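Local coordinates for protein adenylate isopentenyltransferase (Humulus lupulus, PDB 3A8T) that transfers the isopentenyl group of dimethylallyl diphosphate to ATP, ADP or AMP, a magnesium-dependent step in the making of cytokinins, at residues 113-118 against 140-145; 206-211 against 244-249. One frame throughout, in Å; residues are numbered along the deposited sequence.

Contact 1 (113-118 against 140-145); sequences ADFRSL and NSFIHA. With ATP (adenosine-5'-triphosphate), chain B.
Phe115 and Phe142 illustrate how two helices can be joined through a pair of nearly parallel rings, an offset stack with centroids 4.4 Å apart and planes at 12°. The CB of Phe115 sits over the centre of the Phe142 ring, 3.8 Å from the centroid, a CH-pi contact; CG comes next, 3.4 Å from Phe142 CD2, and CD1 and, more loosely, CE1 rest on the same CD2. Along its other edge, CD2 and CE2 run over Phe142 CB and toward the backbone, CE2 lying 3.4 Å from Phe142 O. The next residue, Arg116, reaches out with its chain extended from CG to NE. Its NH1 donates to Ala145 O at 2.6 Å, with the oxygen in the guanidinium plane; the same NH1 also serves Val148 O, so one nitrogen ties together the last turn of the helix and what follows it. At the opposite end of 140-145, Ser141 binds the beta-phosphate of ATP: its N donates to O1B, and its OG to O2B at 2.7 Å. Helix 112-128 thus packs against helix 140-147, which starts at the ATP-binding Ser139-Ser141; strand 132-136 of the parallel sheet links the two, as in the P-loop NTPase clan to which the family belongs.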
loop_
_atom_site.group_PDB
_atom_site.type_symbol
_atom_site.label_atom_id
_atom_site.label_comp_id
_atom_site.label_asym_id
_atom_site.label_seq_id
_atom_site.Cartn_x
_atom_site.Cartn_y
_atom_site.Cartn_z
ATOM N N ALA A 113 -7.488 -10.330 12.614
ATOM C CA ALA A 113 -7.101 -11.055 13.825
ATOM C C ALA A 113 -5.855 -11.905 13.533
ATOM O O ALA A 113 -4.993 -12.032 14.376
ATOM C CB ALA A 113 -8.240 -11.915 14.289
ATOM N N ASP A 114 -5.782 -12.481 12.330
ATOM C CA ASP A 114 -4.630 -13.265 11.907
ATOM C C ASP A 114 -3.435 -12.319 11.915
ATOM O O ASP A 114 -2.327 -12.676 12.377
ATOM C CB ASP A 114 -4.802 -13.786 10.474
ATOM C CG ASP A 114 -6.005 -14.720 10.314
ATOM O OD1 ASP A 114 -6.254 -15.461 11.279
ATOM O OD2 ASP A 114 -6.669 -14.732 9.228
ATOM N N PHE A 115 -3.665 -11.116 11.398
ATOM C CA PHE A 115 -2.627 -10.110 11.320
ATOM C C PHE A 115 -2.066 -9.687 12.687
ATOM O O PHE A 115 -0.852 -9.583 12.870
ATOM C CB PHE A 115 -3.145 -8.866 10.601
ATOM C CG PHE A 115 -2.092 -7.812 10.421
ATOM C CD1 PHE A 115 -1.026 -8.032 9.549
ATOM C CD2 PHE A 115 -2.117 -6.660 11.178
ATOM C CE1 PHE A 115 0.000 -7.117 9.446
ATOM C CE2 PHE A 115 -1.120 -5.744 11.101
ATOM C CZ PHE A 115 -0.040 -5.953 10.238
ATOM N N ARG A 116 -2.965 -9.396 13.614
ATOM C CA ARG A 116 -2.590 -9.015 14.975
ATOM C C ARG A 116 -1.645 -10.070 15.550
ATOM O O ARG A 116 -0.612 -9.750 16.143
ATOM C CB ARG A 116 -3.852 -8.885 15.847
ATOM C CG ARG A 116 -3.616 -8.816 17.337
ATOM C CD ARG A 116 -4.933 -8.684 18.104
ATOM N NE ARG A 116 -4.679 -8.417 19.528
ATOM C CZ ARG A 116 -4.405 -7.221 20.069
ATOM N NH1 ARG A 116 -4.359 -6.109 19.323
ATOM N NH2 ARG A 116 -4.119 -7.147 21.360
ATOM N N SER A 117 -1.986 -11.327 15.336
ATOM C CA SER A 117 -1.170 -12.404 15.840
ATOM C C SER A 117 0.235 -12.463 15.183
ATOM O O SER A 117 1.282 -12.419 15.870
ATOM C CB SER A 117 -1.919 -13.693 15.638
ATOM O OG SER A 117 -1.023 -14.758 15.626
ATOM N N LEU A 118 0.240 -12.584 13.858
ATOM C CA LEU A 118 1.478 -12.627 13.084
ATOM C C LEU A 118 2.379 -11.414 13.326
ATOM O O LEU A 118 3.554 -11.578 13.584
ATOM C CB LEU A 118 1.177 -12.719 11.573
ATOM C CG LEU A 118 0.674 -14.075 11.096
ATOM C CD1 LEU A 118 0.513 -14.139 9.580
ATOM C CD2 LEU A 118 1.645 -15.097 11.560
ATOM N N ASN A 140 -5.901 0.648 7.650
ATOM C CA ASN A 140 -6.224 1.112 8.983
ATOM C C ASN A 140 -6.881 0.009 9.794
ATOM O O ASN A 140 -6.730 -0.028 10.990
ATOM C CB ASN A 140 -7.009 2.428 8.877
ATOM C CG ASN A 140 -6.128 3.585 8.257
ATOM O OD1 ASN A 140 -5.074 3.960 8.814
ATOM N ND2 ASN A 140 -6.555 4.130 7.095
ATOM N N SER A 141 -7.524 -0.949 9.136
ATOM C CA SER A 141 -8.101 -2.067 9.859
ATOM C C SER A 141 -6.984 -2.986 10.418
ATOM O O SER A 141 -7.153 -3.607 11.485
ATOM C CB SER A 141 -9.029 -2.885 8.961
ATOM O OG SER A 141 -8.321 -3.783 8.093
ATOM N N PHE A 142 -5.859 -3.098 9.712
ATOM C CA PHE A 142 -4.754 -3.921 10.190
ATOM C C PHE A 142 -3.965 -3.158 11.226
ATOM O O PHE A 142 -3.552 -3.723 12.227
ATOM C CB PHE A 142 -3.821 -4.362 9.042
ATOM C CG PHE A 142 -4.239 -5.667 8.361
ATOM C CD1 PHE A 142 -5.526 -6.186 8.519
ATOM C CD2 PHE A 142 -3.335 -6.386 7.573
ATOM C CE1 PHE A 142 -5.896 -7.400 7.913
ATOM C CE2 PHE A 142 -3.721 -7.586 6.970
ATOM C CZ PHE A 142 -4.993 -8.084 7.150
ATOM N N ILE A 143 -3.751 -1.874 10.994
ATOM C CA ILE A 143 -3.021 -1.082 11.956
ATOM C C ILE A 143 -3.760 -1.085 13.306
ATOM O O ILE A 143 -3.156 -1.285 14.358
ATOM C CB ILE A 143 -2.869 0.351 11.486
ATOM C CG1 ILE A 143 -1.960 0.423 10.246
ATOM C CG2 ILE A 143 -2.283 1.184 12.591
ATOM C CD1 ILE A 143 -2.137 1.718 9.385
ATOM N N HIS A 144 -5.062 -0.856 13.281
ATOM C CA HIS A 144 -5.871 -0.848 14.513
ATOM C C HIS A 144 -5.934 -2.207 15.219
ATOM O O HIS A 144 -5.714 -2.299 16.420
ATOM C CB HIS A 144 -7.287 -0.303 14.205
ATOM C CG HIS A 144 -8.354 -0.813 15.117
ATOM N ND1 HIS A 144 -8.973 -2.038 14.929
ATOM C CD2 HIS A 144 -8.896 -0.292 16.241
ATOM C CE1 HIS A 144 -9.844 -2.252 15.897
ATOM N NE2 HIS A 144 -9.815 -1.208 16.706
ATOM N N ALA A 145 -6.226 -3.264 14.480
ATOM C CA ALA A 145 -6.282 -4.584 15.076
ATOM C C ALA A 145 -4.989 -4.871 15.840
ATOM O O ALA A 145 -5.028 -5.352 16.974
ATOM C CB ALA A 145 -6.479 -5.644 14.006
HETATM P PG ATP B . -11.602 -1.785 4.342
HETATM O O1G ATP B . -11.672 -2.576 5.611
HETATM O O2G ATP B . -11.901 -2.811 3.110
HETATM O O3G ATP B . -12.730 -0.631 4.331
HETATM P PB ATP B . -9.002 -1.416 5.173
HETATM O O1B ATP B . -8.913 -0.495 6.265
HETATM O O2B ATP B . -9.296 -2.828 5.750
HETATM O O3B ATP B . -10.147 -0.996 4.143
HETATM P PA ATP B . -7.320 -0.681 3.032
HETATM O O1A ATP B . -7.905 0.649 2.969
HETATM O O2A ATP B . -5.717 -0.489 2.858
HETATM O O3A ATP B . -7.542 -1.478 4.460
HETATM O "O5'" ATP B . -7.739 -1.610 1.766
HETATM C "C5'" ATP B . -9.090 -1.502 1.410
HETATM C "C4'" ATP B . -9.195 -1.951 -0.034
HETATM O "O4'" ATP B . -8.364 -1.107 -0.840
HETATM C "C3'" ATP B . -8.673 -3.383 -0.307
HETATM O "O3'" ATP B . -9.700 -4.348 -0.093
HETATM C "C2'" ATP B . -8.212 -3.289 -1.771
HETATM O "O2'" ATP B . -9.278 -3.516 -2.627
HETATM C "C1'" ATP B . -7.705 -1.873 -1.925
HETATM N N9 ATP B . -6.224 -1.827 -1.779
HETATM C C8 ATP B . -5.511 -1.520 -0.621
HETATM N N7 ATP B . -4.218 -1.674 -0.818
HETATM C C5 ATP B . -4.006 -2.081 -2.101
HETATM C C6 ATP B . -2.855 -2.423 -2.917
HETATM N N6 ATP B . -1.571 -2.389 -2.432
HETATM N N1 ATP B . -3.074 -2.793 -4.196
HETATM C C2 ATP B . -4.297 -2.843 -4.706
HETATM N N3 ATP B . -5.388 -2.542 -3.998
HETATM C C4 ATP B . -5.309 -2.170 -2.730
#

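Contact 2 (206-211 against 244-249); sequences ELAEFY and FRPGDV
Pro246 meets both Ala208 and Tyr211, and the way it does so is a compact case of a loop fitted to a helix end by shape, with no hydrogen bond between the two segments. Ala208 turns its methyl toward the proline, CB to CB at 3.9 Å, while Pro246 CG lies 3.8 Å from Ala208 O. Tyr211 also packs on the pyrrolidine, its CD2 3.8 Å from Pro246 CD; the two side chains cross at about a right angle. Tyr211 is the first residue to leave helical backbone angles, and its CG stands anti to the backbone N (chi1 -171°), which carries the ring outward past the proline to Arg245. Arg245 takes a different course: its chain bends at chi2 (-48°) and turns one face of the guanidinium to the phenol oxygen of Tyr211, OH lying 3.8 Å from NH1. Ring and guanidinium planes are 67° apart, and the polar end of the arginine is held elsewhere, in a salt bridge from NH2 to Glu242. Pro246 and Gly247 are the two middle residues of a type II turn, closed by Asp248 N to Arg245 O, Gly247 having a positive phi. The contact lies at the surface, where the end of helix 203-210 meets the loop following helix 234-243; Phe241 of that helix touches Ala208, Tyr211 and Pro246.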
loop_
_atom_site.group_PDB
_atom_site.type_symbol
_atom_site.label_atom_id
_atom_site.label_comp_id
_atom_site.label_asym_id
_atom_site.label_seq_id
_atom_site.Cartn_x
_atom_site.Cartn_y
_atom_site.Cartn_z
ATOM N N GLU A 206 0.528 -9.346 -16.122
ATOM C CA GLU A 206 0.535 -9.984 -14.806
ATOM C C GLU A 206 -0.898 -10.421 -14.495
ATOM O O GLU A 206 -1.153 -11.536 -14.046
ATOM C CB GLU A 206 1.016 -8.958 -13.766
ATOM C CG GLU A 206 1.186 -9.482 -12.369
ATOM C CD GLU A 206 1.565 -8.393 -11.361
ATOM O OE1 GLU A 206 0.701 -7.546 -11.032
ATOM O OE2 GLU A 206 2.734 -8.395 -10.907
ATOM N N LEU A 207 -1.841 -9.526 -14.769
ATOM C CA LEU A 207 -3.232 -9.801 -14.493
ATOM C C LEU A 207 -3.782 -10.824 -15.484
ATOM O O LEU A 207 -4.640 -11.628 -15.126
ATOM C CB LEU A 207 -4.027 -8.478 -14.528
ATOM C CG LEU A 207 -3.755 -7.374 -13.482
ATOM C CD1 LEU A 207 -4.337 -6.129 -13.955
ATOM C CD2 LEU A 207 -4.370 -7.697 -12.093
ATOM N N ALA A 208 -3.312 -10.805 -16.729
ATOM C CA ALA A 208 -3.790 -11.788 -17.703
ATOM C C ALA A 208 -3.357 -13.177 -17.262
ATOM O O ALA A 208 -4.078 -14.137 -17.465
ATOM C CB ALA A 208 -3.238 -11.491 -19.138
ATOM N N GLU A 209 -2.182 -13.282 -16.652
ATOM C CA GLU A 209 -1.659 -14.576 -16.204
ATOM C C GLU A 209 -2.344 -15.006 -14.904
ATOM O O GLU A 209 -2.505 -16.200 -14.630
ATOM C CB GLU A 209 -0.137 -14.494 -16.019
ATOM C CG GLU A 209 0.504 -15.748 -15.433
ATOM C CD GLU A 209 0.508 -16.960 -16.411
ATOM O OE1 GLU A 209 0.717 -16.764 -17.641
ATOM O OE2 GLU A 209 0.314 -18.118 -15.948
ATOM N N PHE A 210 -2.775 -14.026 -14.119
ATOM C CA PHE A 210 -3.461 -14.290 -12.853
ATOM C C PHE A 210 -4.909 -14.771 -13.118
ATOM O O PHE A 210 -5.512 -15.559 -12.351
ATOM C CB PHE A 210 -3.512 -13.005 -12.057
ATOM C CG PHE A 210 -3.980 -13.182 -10.656
ATOM C CD1 PHE A 210 -3.205 -13.921 -9.722
ATOM C CD2 PHE A 210 -5.168 -12.608 -10.236
ATOM C CE1 PHE A 210 -3.628 -14.072 -8.397
ATOM C CE2 PHE A 210 -5.603 -12.755 -8.909
ATOM C CZ PHE A 210 -4.853 -13.474 -7.994
ATOM N N TYR A 211 -5.432 -14.294 -14.246
ATOM C CA TYR A 211 -6.777 -14.589 -14.675
ATOM C C TYR A 211 -7.052 -16.066 -14.784
ATOM O O TYR A 211 -6.232 -16.828 -15.269
ATOM C CB TYR A 211 -7.048 -13.906 -16.013
ATOM C CG TYR A 211 -8.488 -13.991 -16.432
ATOM C CD1 TYR A 211 -9.463 -13.155 -15.871
ATOM C CD2 TYR A 211 -8.894 -14.966 -17.342
ATOM C CE1 TYR A 211 -10.803 -13.289 -16.213
ATOM C CE2 TYR A 211 -10.208 -15.111 -17.683
ATOM C CZ TYR A 211 -11.151 -14.282 -17.133
ATOM O OH TYR A 211 -12.420 -14.450 -17.562
ATOM N N PHE A 244 -12.606 -10.062 -23.670
ATOM C CA PHE A 244 -11.378 -10.396 -24.398
ATOM C C PHE A 244 -10.419 -11.264 -23.598
ATOM O O PHE A 244 -9.471 -10.775 -22.966
ATOM C CB PHE A 244 -10.739 -9.100 -24.825
ATOM C CG PHE A 244 -11.643 -8.264 -25.667
ATOM C CD1 PHE A 244 -11.912 -8.618 -26.985
ATOM C CD2 PHE A 244 -12.237 -7.144 -25.164
ATOM C CE1 PHE A 244 -12.758 -7.858 -27.776
ATOM C CE2 PHE A 244 -13.093 -6.370 -25.963
ATOM C CZ PHE A 244 -13.346 -6.737 -27.267
ATOM N N ARG A 245 -10.698 -12.569 -23.612
ATOM C CA ARG A 245 -9.905 -13.530 -22.856
ATOM C C ARG A 245 -8.458 -13.380 -23.232
ATOM O O ARG A 245 -8.151 -13.024 -24.346
ATOM C CB ARG A 245 -10.380 -14.976 -23.109
ATOM C CG ARG A 245 -11.867 -15.263 -22.777
ATOM C CD ARG A 245 -12.303 -14.727 -21.390
ATOM N NE ARG A 245 -13.756 -14.767 -21.158
ATOM C CZ ARG A 245 -14.370 -15.800 -20.597
ATOM N NH1 ARG A 245 -13.631 -16.840 -20.229
ATOM N NH2 ARG A 245 -15.704 -15.808 -20.410
ATOM N N PRO A 246 -7.549 -13.612 -22.283
ATOM C CA PRO A 246 -6.093 -13.505 -22.496
ATOM C C PRO A 246 -5.524 -14.286 -23.726
ATOM O O PRO A 246 -5.593 -15.511 -23.799
ATOM C CB PRO A 246 -5.529 -13.995 -21.156
ATOM C CG PRO A 246 -6.593 -13.577 -20.198
ATOM C CD PRO A 246 -7.850 -13.942 -20.878
ATOM N N GLY A 247 -4.956 -13.573 -24.689
ATOM C CA GLY A 247 -4.434 -14.258 -25.848
ATOM C C GLY A 247 -5.429 -14.346 -26.998
ATOM O O GLY A 247 -5.077 -14.735 -28.118
ATOM N N ASP A 248 -6.672 -13.985 -26.742
ATOM C CA ASP A 248 -7.659 -14.054 -27.779
ATOM C C ASP A 248 -7.394 -12.893 -28.701
ATOM O O ASP A 248 -7.066 -11.797 -28.249
ATOM C CB ASP A 248 -9.056 -13.973 -27.185
ATOM C CG ASP A 248 -10.122 -13.841 -28.247
ATOM O OD1 ASP A 248 -10.604 -12.702 -28.493
ATOM O OD2 ASP A 248 -10.460 -14.882 -28.861
ATOM N N VAL A 249 -7.509 -13.142 -29.999
ATOM C CA VAL A 249 -7.278 -12.109 -31.000
ATOM C C VAL A 249 -8.466 -12.046 -31.942
ATOM O O VAL A 249 -9.332 -12.921 -31.921
ATOM C CB VAL A 249 -5.975 -12.375 -31.811
ATOM C CG1 VAL A 249 -4.761 -12.121 -30.946
ATOM C CG2 VAL A 249 -5.950 -13.805 -32.294
#

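Both segments of contact 1 precede those of contact 2, and the contacts do not touch: their centres are 34 Å apart and their nearest atoms about 16 Å. Contact 1 joins two helices of the part built on the parallel sheet, beside the triphosphate. Contact 2 lies farther from the centre of the chain, in the helical region of 203-210 and 234-243, away from the ATP site. Helix 257-289 is a shared neighbour, touching Asn140 of contact 1 and Phe244 and Asp248 of contact 2, the last through a weak, long ion pair. ATP is also bonded to Lys230 O and Ile232 N, which lie in the chain between the two segments of contact 2.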